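Local atomic coordinates of protein insensitive (Drosophila melanogaster, PDB entry 4IX7), a protein that represses genes of neural development by binding the palindromic DNA sequence 5'-CCAATTGG-3' through its BEN domain and acts as a corepressor for Suppressor of Hairless. Residues L29-L34 and R92-T97; V36-R41 and P70-D75. One frame throughout, in Å; residues are numbered along the deposited sequence.

Interaction 1: residues L29-L34 and R92-T97; sequences LATRKL and RNAITT. With nucleotides of chain B; nucleotides of chain A.
T31 meets A94 and I95 through its methyl group: CG2 lies 3.6 Å from I95 CG1 and 3.8 Å from A94 CB. The methyl stands anti to the backbone N of T31 and faces helix 88-112, while OG1, anti to the carbonyl carbon, turns back to bond C27 O of its own helix. The T31 and I95 side chains meet nearly perpendicular. The next residue, R32, meets T97, one turn beyond A94; in the conformer described (a second is modelled), R32 NH1 rests 3.4 Å from T97 CG2. That same methyl also touches C5 of DC4 of chain B at 3.6 Å, so T97 packs at once on the arginine and on a base. R32 gets there on a chain extended from CG to NE. In this conformer its NE donates to OP2 of DC4 of chain B at 3.0 Å with a bent N-H...O angle of 136°, and NH2 makes a weak bond of 3.4 Å to OP2 of DT3, the neighbouring nucleotide of that strand. C2' of DT3 lies over one face of the guanidinium, toward its rim, and NH1 forms a salt bridge with D101. Behind T97 CG2, the hydroxyl OG1 donates to N93 O, which takes T97 N from the opposite face of its plane; this sets the rotation of the threonine. T96, beside it, hydrogen-bonds OP2 of DA7 of chain A through OG1 at 2.7 Å. The axes of segments 29-34 and 92-97 pass 9.0 Å apart at a signed crossing angle of -55°, within the BEN domain, and V80 and V91 also pack on T31. Between the helices the contact is mainly aliphatic, while R32 and T96 grip phosphates of both DNA strands; D101 and the phosphates probably share the arginine's positive charge.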
ATOM      1  N   LEU C  29      -1.309  12.719   6.536  1.00 15.44           N
ATOM      2  CA  LEU C  29      -1.090  14.155   6.564  1.00 14.24           C
ATOM      3  C   LEU C  29      -0.051  14.510   7.628  1.00 14.60           C
ATOM      4  O   LEU C  29       0.766  15.400   7.418  1.00 15.96           O
ATOM      5  CB  LEU C  29      -2.402  14.890   6.810  1.00 14.05           C
ATOM      6  CG  LEU C  29      -3.435  14.751   5.690  1.00 16.86           C
ATOM      7  CD1 LEU C  29      -4.708  15.497   6.082  1.00 16.93           C
ATOM      8  CD2 LEU C  29      -2.879  15.284   4.381  1.00 17.08           C
ATOM      9  N   ALA C  30      -0.076  13.805   8.754  1.00 14.18           N
ATOM     10  CA  ALA C  30       0.913  14.045   9.805  1.00 14.55           C
ATOM     11  C   ALA C  30       2.317  13.751   9.278  1.00 15.29           C
ATOM     12  O   ALA C  30       3.260  14.522   9.496  1.00 16.21           O
ATOM     13  CB  ALA C  30       0.607  13.191  11.029  1.00 17.67           C
ATOM     14  N   THR C  31       2.431  12.640   8.558  1.00 13.27           N
ATOM     15  CA  THR C  31       3.696  12.207   7.978  1.00 15.00           C
ATOM     16  C   THR C  31       4.197  13.233   6.962  1.00 14.87           C
ATOM     17  O   THR C  31       5.364  13.629   6.982  1.00 13.60           O
ATOM     18  CB  THR C  31       3.530  10.824   7.334  1.00 14.23           C
ATOM     19  OG1 THR C  31       3.105   9.906   8.345  1.00 14.18           O
ATOM     20  CG2 THR C  31       4.848  10.322   6.757  1.00 15.72           C
ATOM     21  N   ARG C  32       3.309  13.692   6.087  1.00 12.10           N
ATOM     22  CA  ARG C  32       3.685  14.685   5.084  0.58 13.93           C
ATOM     23  C   ARG C  32       4.206  15.958   5.734  1.00 13.36           C
ATOM     24  O   ARG C  32       5.207  16.525   5.295  1.00 14.61           O
ATOM     25  CB  ARG C  32       2.503  15.011   4.162  0.58 14.48           C
ATOM     26  CG  ARG C  32       2.114  13.875   3.234  0.58 16.13           C
ATOM     27  CD  ARG C  32       0.843  14.199   2.452  0.58 16.27           C
ATOM     28  NE  ARG C  32       0.551  13.135   1.500  0.58 15.82           N
ATOM     29  CZ  ARG C  32       0.983  13.119   0.244  0.58 16.51           C
ATOM     30  NH1 ARG C  32       0.684  12.095  -0.546  0.58 13.92           N
ATOM     31  NH2 ARG C  32       1.707  14.125  -0.228  0.58 18.10           N
ATOM     32  N   LYS C  33       3.529  16.413   6.788  1.00 13.29           N
ATOM     33  CA  LYS C  33       3.950  17.651   7.437  1.00 16.99           C
ATOM     34  C   LYS C  33       5.334  17.512   8.048  1.00 14.10           C
ATOM     35  O   LYS C  33       6.173  18.404   7.909  1.00 15.91           O
ATOM     36  CB  LYS C  33       2.945  18.104   8.498  1.00 17.48           C
ATOM     37  CG  LYS C  33       3.298  19.442   9.144  1.00 20.82           C
ATOM     38  CD  LYS C  33       3.450  20.547   8.098  1.00 20.52           C
ATOM     39  CE  LYS C  33       3.407  21.932   8.742  1.00 32.64           C
ATOM     40  NZ  LYS C  33       3.551  23.043   7.754  1.00 43.84           N
ATOM     41  N   LEU C  34       5.578  16.392   8.721  1.00 14.13           N
ATOM     42  CA  LEU C  34       6.899  16.175   9.304  1.00 13.51           C
ATOM     43  C   LEU C  34       7.946  16.139   8.197  1.00 13.53           C
ATOM     44  O   LEU C  34       9.015  16.732   8.335  1.00 13.79           O
ATOM     45  CB  LEU C  34       6.929  14.882  10.127  1.00 13.73           C
ATOM     46  CG  LEU C  34       6.097  14.896  11.416  1.00 14.26           C
ATOM     47  CD1 LEU C  34       5.989  13.497  12.006  1.00 18.58           C
ATOM     48  CD2 LEU C  34       6.731  15.846  12.423  1.00 17.35           C
ATOM     49  N   ARG C  92       5.406   4.290   6.463  1.00 15.11           N
ATOM     50  CA  ARG C  92       6.351   4.168   5.361  0.52 13.52           C
ATOM     51  C   ARG C  92       5.663   4.389   4.016  1.00 14.18           C
ATOM     52  O   ARG C  92       6.223   5.025   3.119  1.00 15.01           O
ATOM     53  CB  ARG C  92       7.067   2.811   5.412  0.52 16.36           C
ATOM     54  CG  ARG C  92       8.105   2.742   6.517  0.52 16.92           C
ATOM     55  CD  ARG C  92       8.724   1.357   6.653  0.52 21.52           C
ATOM     56  NE  ARG C  92       9.926   1.420   7.477  0.52 19.65           N
ATOM     57  CZ  ARG C  92      11.158   1.468   6.985  0.52 27.45           C
ATOM     58  NH1 ARG C  92      11.352   1.430   5.672  0.52 23.70           N
ATOM     59  NH2 ARG C  92      12.196   1.539   7.806  0.52 30.52           N
ATOM     60  N   ASN C  93       4.439   3.875   3.879  1.00 17.05           N
ATOM     61  CA  ASN C  93       3.700   4.076   2.638  0.60 17.08           C
ATOM     62  C   ASN C  93       3.419   5.550   2.390  1.00 15.12           C
ATOM     63  O   ASN C  93       3.509   6.028   1.256  1.00 14.67           O
ATOM     64  CB  ASN C  93       2.399   3.281   2.602  0.60 17.97           C
ATOM     65  CG  ASN C  93       1.640   3.502   1.320  0.60 18.68           C
ATOM     66  OD1 ASN C  93       0.562   4.101   1.318  0.60 26.48           O
ATOM     67  ND2 ASN C  93       2.218   3.054   0.204  0.60 21.94           N
ATOM     68  N   ALA C  94       3.109   6.284   3.453  1.00 13.26           N
ATOM     69  CA  ALA C  94       2.911   7.718   3.306  1.00 14.41           C
ATOM     70  C   ALA C  94       4.185   8.426   2.851  1.00 14.30           C
ATOM     71  O   ALA C  94       4.120   9.351   2.038  1.00 15.85           O
ATOM     72  CB  ALA C  94       2.386   8.319   4.603  1.00 14.60           C
ATOM     73  N   ILE C  95       5.342   8.000   3.362  1.00 12.00           N
ATOM     74  CA  ILE C  95       6.609   8.588   2.935  1.00 13.12           C
ATOM     75  C   ILE C  95       6.880   8.291   1.457  1.00 12.14           C
ATOM     76  O   ILE C  95       7.257   9.188   0.690  1.00 13.96           O
ATOM     77  CB  ILE C  95       7.790   8.087   3.788  1.00 12.25           C
ATOM     78  CG1 ILE C  95       7.535   8.384   5.268  1.00 12.79           C
ATOM     79  CG2 ILE C  95       9.072   8.773   3.333  1.00 13.26           C
ATOM     80  CD1 ILE C  95       8.549   7.736   6.213  1.00 15.48           C
ATOM     81  N   THR C  96       6.663   7.042   1.045  1.00 13.61           N
ATOM     82  CA  THR C  96       6.840   6.674  -0.362  1.00 13.00           C
ATOM     83  C   THR C  96       6.005   7.570  -1.271  1.00 13.52           C
ATOM     84  O   THR C  96       6.482   8.070  -2.294  1.00 13.65           O
ATOM     85  CB  THR C  96       6.449   5.186  -0.602  1.00 12.48           C
ATOM     86  OG1 THR C  96       7.347   4.322   0.120  1.00 14.36           O
ATOM     87  CG2 THR C  96       6.473   4.849  -2.082  1.00 15.61           C
ATOM     88  N   THR C  97       4.756   7.783  -0.885  1.00 13.63           N
ATOM     89  CA  THR C  97       3.850   8.574  -1.694  1.00 12.56           C
ATOM     90  C   THR C  97       4.300  10.028  -1.746  1.00 13.57           C
ATOM     91  O   THR C  97       4.324  10.636  -2.807  1.00 13.17           O
ATOM     92  CB  THR C  97       2.416   8.501  -1.152  1.00 13.71           C
ATOM     93  OG1 THR C  97       2.020   7.122  -1.019  1.00 14.95           O
ATOM     94  CG2 THR C  97       1.463   9.211  -2.117  1.00 13.45           C
TER
ATOM     95  P    DC B   4      -3.571  12.185   2.086  1.00 17.92           P
ATOM     96  OP1  DC B   4      -4.456  12.035   3.266  1.00 20.27           O
ATOM     97  OP2  DC B   4      -2.105  12.027   2.218  1.00 19.68           O
ATOM     98  O5'  DC B   4      -4.012  11.161   0.955  1.00 16.74           O
ATOM     99  C5'  DC B   4      -5.372  11.165   0.546  1.00 16.97           C
ATOM    100  C4'  DC B   4      -5.509  10.279  -0.670  1.00 17.87           C
ATOM    101  O4'  DC B   4      -4.726  10.824  -1.752  1.00 17.12           O
ATOM    102  C3'  DC B   4      -4.954   8.869  -0.487  1.00 18.19           C
ATOM    103  O3'  DC B   4      -6.091   8.040  -0.320  1.00 17.93           O
ATOM    104  C2'  DC B   4      -4.184   8.568  -1.775  1.00 18.45           C
ATOM    105  C1'  DC B   4      -4.498   9.763  -2.656  1.00 17.10           C
ATOM    106  N1   DC B   4      -3.376  10.206  -3.525  1.00 15.06           N
ATOM    107  C2   DC B   4      -3.508  10.121  -4.914  1.00 14.03           C
ATOM    108  O2   DC B   4      -4.560   9.673  -5.377  1.00 15.61           O
ATOM    109  N3   DC B   4      -2.484  10.523  -5.699  1.00 12.62           N
ATOM    110  C4   DC B   4      -1.357  10.998  -5.147  1.00 13.62           C
ATOM    111  N4   DC B   4      -0.363  11.389  -5.963  1.00 14.96           N
ATOM    112  C5   DC B   4      -1.198  11.074  -3.728  1.00 15.56           C
ATOM    113  C6   DC B   4      -2.221  10.672  -2.962  1.00 14.29           C
ATOM    114  P    DT B   3      -0.304  17.864   0.698  1.00 23.99           P
ATOM    115  OP1  DT B   3      -0.615  18.347   2.063  1.00 27.93           O
ATOM    116  OP2  DT B   3       1.040  17.405   0.323  1.00 21.35           O
ATOM    117  O5'  DT B   3      -1.307  16.653   0.374  1.00 19.30           O
ATOM    118  C5'  DT B   3      -2.662  16.839   0.686  1.00 19.08           C
ATOM    119  C4'  DT B   3      -3.426  15.625   0.210  1.00 16.01           C
ATOM    120  O4'  DT B   3      -3.398  15.605  -1.238  1.00 16.43           O
ATOM    121  C3'  DT B   3      -2.852  14.286   0.662  1.00 17.54           C
ATOM    122  O3'  DT B   3      -3.865  13.613   1.422  1.00 16.53           O
ATOM    123  C2'  DT B   3      -2.483  13.580  -0.640  1.00 14.54           C
ATOM    124  C1'  DT B   3      -3.394  14.248  -1.650  1.00 14.38           C
ATOM    125  N1   DT B   3      -2.918  14.232  -3.052  1.00 14.60           N
ATOM    126  C2   DT B   3      -3.798  13.834  -4.045  1.00 15.34           C
ATOM    127  O2   DT B   3      -4.943  13.465  -3.817  1.00 17.43           O
ATOM    128  N3   DT B   3      -3.275  13.870  -5.312  1.00 14.82           N
ATOM    129  C4   DT B   3      -2.013  14.291  -5.679  1.00 13.96           C
ATOM    130  O4   DT B   3      -1.648  14.289  -6.852  1.00 15.33           O
ATOM    131  C5   DT B   3      -1.156  14.705  -4.598  1.00 14.66           C
ATOM    132  C7   DT B   3       0.242  15.170  -4.878  1.00 17.82           C
ATOM    133  C6   DT B   3      -1.645  14.675  -3.354  1.00 13.74           C
TER
ATOM    134  P    DA A   7      10.550   2.599  -1.815  1.00 14.16           P
ATOM    135  OP1  DA A   7      11.914   2.928  -1.338  1.00 15.04           O
ATOM    136  OP2  DA A   7       9.377   3.394  -1.382  1.00 15.55           O
ATOM    137  O5'  DA A   7      10.533   2.634  -3.391  1.00 13.24           O
ATOM    138  C5'  DA A   7      11.618   2.031  -4.082  1.00 13.31           C
ATOM    139  C4'  DA A   7      11.454   2.292  -5.564  1.00 15.50           C
ATOM    140  O4'  DA A   7      10.404   1.419  -6.069  1.00 15.80           O
ATOM    141  C3'  DA A   7      11.069   3.712  -5.966  1.00 18.01           C
ATOM    142  O3'  DA A   7      11.674   3.996  -7.232  1.00 19.05           O
ATOM    143  C2'  DA A   7       9.543   3.654  -6.095  1.00 14.55           C
ATOM    144  C1'  DA A   7       9.328   2.207  -6.550  1.00 14.37           C
ATOM    145  N9   DA A   7       8.087   1.592  -6.066  1.00 16.94           N
ATOM    146  C8   DA A   7       7.523   1.717  -4.820  1.00 17.55           C
ATOM    147  N7   DA A   7       6.394   1.052  -4.685  1.00 14.81           N
ATOM    148  C5   DA A   7       6.212   0.439  -5.923  1.00 12.88           C
ATOM    149  C6   DA A   7       5.201  -0.398  -6.437  1.00 14.55           C
ATOM    150  N6   DA A   7       4.129  -0.802  -5.726  1.00 14.82           N
ATOM    151  N1   DA A   7       5.333  -0.819  -7.712  1.00 16.96           N
ATOM    152  C2   DA A   7       6.394  -0.423  -8.435  1.00 20.16           C
ATOM    153  N3   DA A   7       7.409   0.364  -8.060  1.00 17.87           N
ATOM    154  C4   DA A   7       7.244   0.778  -6.787  1.00 15.77           C
TER

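Interaction 2: residues V36-R41 and P70-D75; sequences VTIFDR and PGKIQD. With nucleotides of chain B.
I38 faces K72 where helix 27-38 ends, the two CA atoms 7.9 Å apart, and F39 then leaves helical geometry beside the first turns of helix 70-84. I38 CG2 touches K72 CD at 3.8 Å, the two side chains running alongside and pointing opposite ways. With CG anti to the carbonyl carbon (chi1 -62°), the F39 ring swings toward helix 70-84 and presents CZ to K72 CB and CE2 to I73 CD1, each at 3.8 Å, nearly perpendicular to the I73 side chain. I38 CG2 lies over one ring face near the rim. The lysine chain, extended beyond CG, carries NZ past the ring to a water that donates to I38 O and accepts a weak bond from NZ. Within the BEN domain this links the C-terminal end of helix 27-38 to the start of helix 70-84; the chain then turns through F39 and D40, the N-cap of helix 41-46, whose OD1 bonds T43 OG1. From that helix R41 reaches the DNA: CG lies 3.5 Å from C6 of DG1 of chain B, and a bend at chi2 (-56°) lays the guanidinium between C8 of DG1 and V36 CG1, on opposite faces. A leucine in place of R41 would probably leave E102 and a DNA phosphate without the positive charge that NH1 brings to both. On helix 70-84, I76 also packs on I38 and F39.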
ATOM      1  N   VAL C  36       8.079  17.581   5.178  1.00 13.88           N
ATOM      2  CA  VAL C  36       8.433  18.864   4.576  1.00 13.99           C
ATOM      3  C   VAL C  36       9.046  19.825   5.582  1.00 14.22           C
ATOM      4  O   VAL C  36       9.562  20.876   5.202  1.00 17.43           O
ATOM      5  CB  VAL C  36       7.243  19.527   3.855  1.00 15.00           C
ATOM      6  CG1 VAL C  36       6.775  18.623   2.716  1.00 15.53           C
ATOM      7  CG2 VAL C  36       6.114  19.851   4.843  1.00 15.44           C
ATOM      8  N   THR C  37       8.977  19.467   6.862  1.00 14.71           N
ATOM      9  CA  THR C  37       9.634  20.252   7.904  1.00 13.13           C
ATOM     10  C   THR C  37      11.089  19.819   8.071  1.00 13.59           C
ATOM     11  O   THR C  37      11.977  20.646   8.307  1.00 18.01           O
ATOM     12  CB  THR C  37       8.883  20.128   9.253  1.00 17.08           C
ATOM     13  OG1 THR C  37       7.519  20.535   9.074  1.00 17.72           O
ATOM     14  CG2 THR C  37       9.519  21.040  10.306  1.00 16.93           C
ATOM     15  N   ILE C  38      11.335  18.526   7.890  1.00 13.51           N
ATOM     16  CA  ILE C  38      12.625  17.912   8.203  1.00 13.44           C
ATOM     17  C   ILE C  38      13.545  17.841   6.978  1.00 17.45           C
ATOM     18  O   ILE C  38      14.774  17.946   7.104  1.00 18.88           O
ATOM     19  CB  ILE C  38      12.400  16.508   8.806  1.00 15.30           C
ATOM     20  CG1 ILE C  38      11.802  16.637  10.210  1.00 14.36           C
ATOM     21  CG2 ILE C  38      13.678  15.684   8.824  1.00 16.88           C
ATOM     22  CD1 ILE C  38      11.105  15.375  10.681  1.00 14.75           C
ATOM     23  N   PHE C  39      12.947  17.698   5.798  1.00 14.51           N
ATOM     24  CA  PHE C  39      13.687  17.581   4.539  1.00 15.54           C
ATOM     25  C   PHE C  39      13.279  18.687   3.582  1.00 17.11           C
ATOM     26  O   PHE C  39      12.104  19.054   3.534  1.00 17.12           O
ATOM     27  CB  PHE C  39      13.360  16.247   3.855  1.00 13.58           C
ATOM     28  CG  PHE C  39      13.754  15.026   4.639  1.00 13.92           C
ATOM     29  CD1 PHE C  39      15.077  14.614   4.686  1.00 15.65           C
ATOM     30  CD2 PHE C  39      12.796  14.272   5.297  1.00 16.62           C
ATOM     31  CE1 PHE C  39      15.444  13.471   5.401  1.00 16.53           C
ATOM     32  CE2 PHE C  39      13.153  13.121   6.008  1.00 14.13           C
ATOM     33  CZ  PHE C  39      14.477  12.723   6.059  1.00 17.40           C
ATOM     34  N   ASP C  40      14.221  19.216   2.802  1.00 18.51           N
ATOM     35  CA  ASP C  40      13.809  20.129   1.738  1.00 16.37           C
ATOM     36  C   ASP C  40      13.129  19.358   0.599  1.00 17.08           C
ATOM     37  O   ASP C  40      13.287  18.134   0.482  1.00 16.73           O
ATOM     38  CB  ASP C  40      14.951  21.039   1.255  1.00 22.94           C
ATOM     39  CG  ASP C  40      16.156  20.281   0.743  1.00 26.81           C
ATOM     40  OD1 ASP C  40      15.992  19.288   0.010  1.00 32.88           O
ATOM     41  OD2 ASP C  40      17.295  20.717   1.049  1.00 35.74           O
ATOM     42  N   ARG C  41      12.345  20.057  -0.217  1.00 18.99           N
ATOM     43  CA  ARG C  41      11.559  19.385  -1.252  1.00 19.25           C
ATOM     44  C   ARG C  41      12.460  18.686  -2.257  1.00 16.17           C
ATOM     45  O   ARG C  41      12.111  17.623  -2.768  1.00 18.41           O
ATOM     46  CB  ARG C  41      10.625  20.355  -1.990  1.00 17.63           C
ATOM     47  CG  ARG C  41       9.697  21.149  -1.106  1.00 22.72           C
ATOM     48  CD  ARG C  41       8.824  20.285  -0.220  1.00 18.86           C
ATOM     49  NE  ARG C  41       7.984  21.154   0.604  1.00 23.83           N
ATOM     50  CZ  ARG C  41       6.692  21.379   0.395  1.00 21.67           C
ATOM     51  NH1 ARG C  41       6.047  20.760  -0.588  1.00 22.90           N
ATOM     52  NH2 ARG C  41       6.035  22.200   1.202  1.00 22.00           N
ATOM     53  N   PRO C  70      18.274   7.624   7.276  1.00 14.17           N
ATOM     54  CA  PRO C  70      17.558   6.580   8.014  1.00 16.68           C
ATOM     55  C   PRO C  70      17.203   6.982   9.442  1.00 16.11           C
ATOM     56  O   PRO C  70      16.151   6.575   9.925  1.00 17.23           O
ATOM     57  CB  PRO C  70      18.551   5.412   8.045  1.00 22.66           C
ATOM     58  CG  PRO C  70      19.529   5.686   6.978  1.00 25.50           C
ATOM     59  CD  PRO C  70      19.587   7.167   6.781  1.00 20.80           C
ATOM     60  N   GLY C  71      18.067   7.746  10.109  1.00 17.13           N
ATOM     61  CA  GLY C  71      17.810   8.133  11.484  1.00 19.12           C
ATOM     62  C   GLY C  71      16.629   9.081  11.577  1.00 16.53           C
ATOM     63  O   GLY C  71      15.802   8.985  12.492  1.00 17.60           O
ATOM     64  N   LYS C  72      16.535   9.986  10.610  1.00 16.59           N
ATOM     65  CA  LYS C  72      15.417  10.922  10.549  1.00 15.68           C
ATOM     66  C   LYS C  72      14.106  10.197  10.221  1.00 15.53           C
ATOM     67  O   LYS C  72      13.053  10.473  10.815  1.00 15.14           O
ATOM     68  CB  LYS C  72      15.717  12.057   9.554  1.00 16.17           C
ATOM     69  CG  LYS C  72      16.858  12.970  10.028  1.00 17.86           C
ATOM     70  CD  LYS C  72      17.161  14.075   9.023  1.00 19.29           C
ATOM     71  CE  LYS C  72      18.253  14.980   9.578  1.00 27.07           C
ATOM     72  NZ  LYS C  72      18.749  15.969   8.584  1.00 31.01           N
ATOM     73  N   ILE C  73      14.169   9.250   9.294  1.00 14.99           N
ATOM     74  CA  ILE C  73      12.994   8.466   8.939  1.00 14.22           C
ATOM     75  C   ILE C  73      12.531   7.636  10.135  1.00 16.22           C
ATOM     76  O   ILE C  73      11.339   7.570  10.422  1.00 16.13           O
ATOM     77  CB  ILE C  73      13.260   7.587   7.703  1.00 15.09           C
ATOM     78  CG1 ILE C  73      13.388   8.476   6.462  1.00 16.53           C
ATOM     79  CG2 ILE C  73      12.134   6.572   7.495  1.00 15.97           C
ATOM     80  CD1 ILE C  73      12.236   9.425   6.265  1.00 16.07           C
ATOM     81  N   GLN C  74      13.482   7.031  10.846  1.00 13.34           N
ATOM     82  CA  GLN C  74      13.158   6.253  12.039  1.00 15.71           C
ATOM     83  C   GLN C  74      12.418   7.119  13.056  1.00 17.58           C
ATOM     84  O   GLN C  74      11.458   6.668  13.680  1.00 17.26           O
ATOM     85  CB  GLN C  74      14.427   5.680  12.668  1.00 20.77           C
ATOM     86  CG  GLN C  74      14.154   4.648  13.744  1.00 27.83           C
ATOM     87  CD  GLN C  74      15.422   4.200  14.456  1.00 36.73           C
ATOM     88  OE1 GLN C  74      16.517   4.698  14.177  1.00 35.38           O
ATOM     89  NE2 GLN C  74      15.279   3.257  15.382  1.00 44.86           N
ATOM     90  N   ASP C  75      12.845   8.371  13.199  1.00 17.18           N
ATOM     91  CA  ASP C  75      12.192   9.282  14.134  1.00 17.02           C
ATOM     92  C   ASP C  75      10.784   9.653  13.689  1.00 16.41           C
ATOM     93  O   ASP C  75       9.874   9.747  14.518  1.00 17.15           O
ATOM     94  CB  ASP C  75      13.028  10.543  14.349  1.00 17.16           C
ATOM     95  CG  ASP C  75      14.156  10.328  15.345  1.00 20.31           C
ATOM     96  OD1 ASP C  75      14.189   9.264  16.004  1.00 21.36           O
ATOM     97  OD2 ASP C  75      14.997  11.240  15.467  1.00 18.16           O
TER
ATOM     98  O5'  DG B   1       4.086  26.572  -0.038  1.00 33.21           O
ATOM     99  C5'  DG B   1       3.231  26.610  -1.174  1.00 25.33           C
ATOM    100  C4'  DG B   1       3.737  25.670  -2.250  1.00 19.22           C
ATOM    101  O4'  DG B   1       5.085  25.998  -2.653  1.00 19.82           O
ATOM    102  C3'  DG B   1       3.891  24.232  -1.793  1.00 19.13           C
ATOM    103  O3'  DG B   1       2.618  23.666  -1.907  1.00 22.71           O
ATOM    104  C2'  DG B   1       4.834  23.649  -2.827  1.00 21.52           C
ATOM    105  C1'  DG B   1       5.772  24.823  -3.063  1.00 20.53           C
ATOM    106  N9   DG B   1       7.032  24.806  -2.327  1.00 20.81           N
ATOM    107  C8   DG B   1       7.190  25.166  -1.015  1.00 24.33           C
ATOM    108  N7   DG B   1       8.425  25.087  -0.608  1.00 22.59           N
ATOM    109  C5   DG B   1       9.129  24.671  -1.721  1.00 20.65           C
ATOM    110  C6   DG B   1      10.515  24.419  -1.866  1.00 25.76           C
ATOM    111  O6   DG B   1      11.396  24.522  -1.006  1.00 30.20           O
ATOM    112  N1   DG B   1      10.838  24.010  -3.152  1.00 23.29           N
ATOM    113  C2   DG B   1       9.926  23.867  -4.167  1.00 24.10           C
ATOM    114  N2   DG B   1      10.437  23.459  -5.336  1.00 29.75           N
ATOM    115  N3   DG B   1       8.618  24.096  -4.048  1.00 24.02           N
ATOM    116  C4   DG B   1       8.290  24.492  -2.796  1.00 18.58           C
TER
HETATM  117  O   HOH W   1      17.254  17.130   5.893  1.00 26.41           O

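Interactions 1 and 2 share helix 27-38 and set it against two helices that follow each other in the chain, 88-112 and 70-84. They lie about 10 Å apart between centres and touch where I95 CD1 packs on I73 CG2, at 4.0 Å; along the sequence, interaction 2 is nested within the loop closed by interaction 1. Interaction 1 is the more buried, joining small aliphatic groups and an arginine set against a threonine methyl. Interaction 2 is partly buried: F39 and I73 are buried, while I38, K72 and a water lie nearer the surface. In interaction 1 the DNA-binding R32 and T97 are themselves part of the contact; in interaction 2, R41 reaches DNA from beside it.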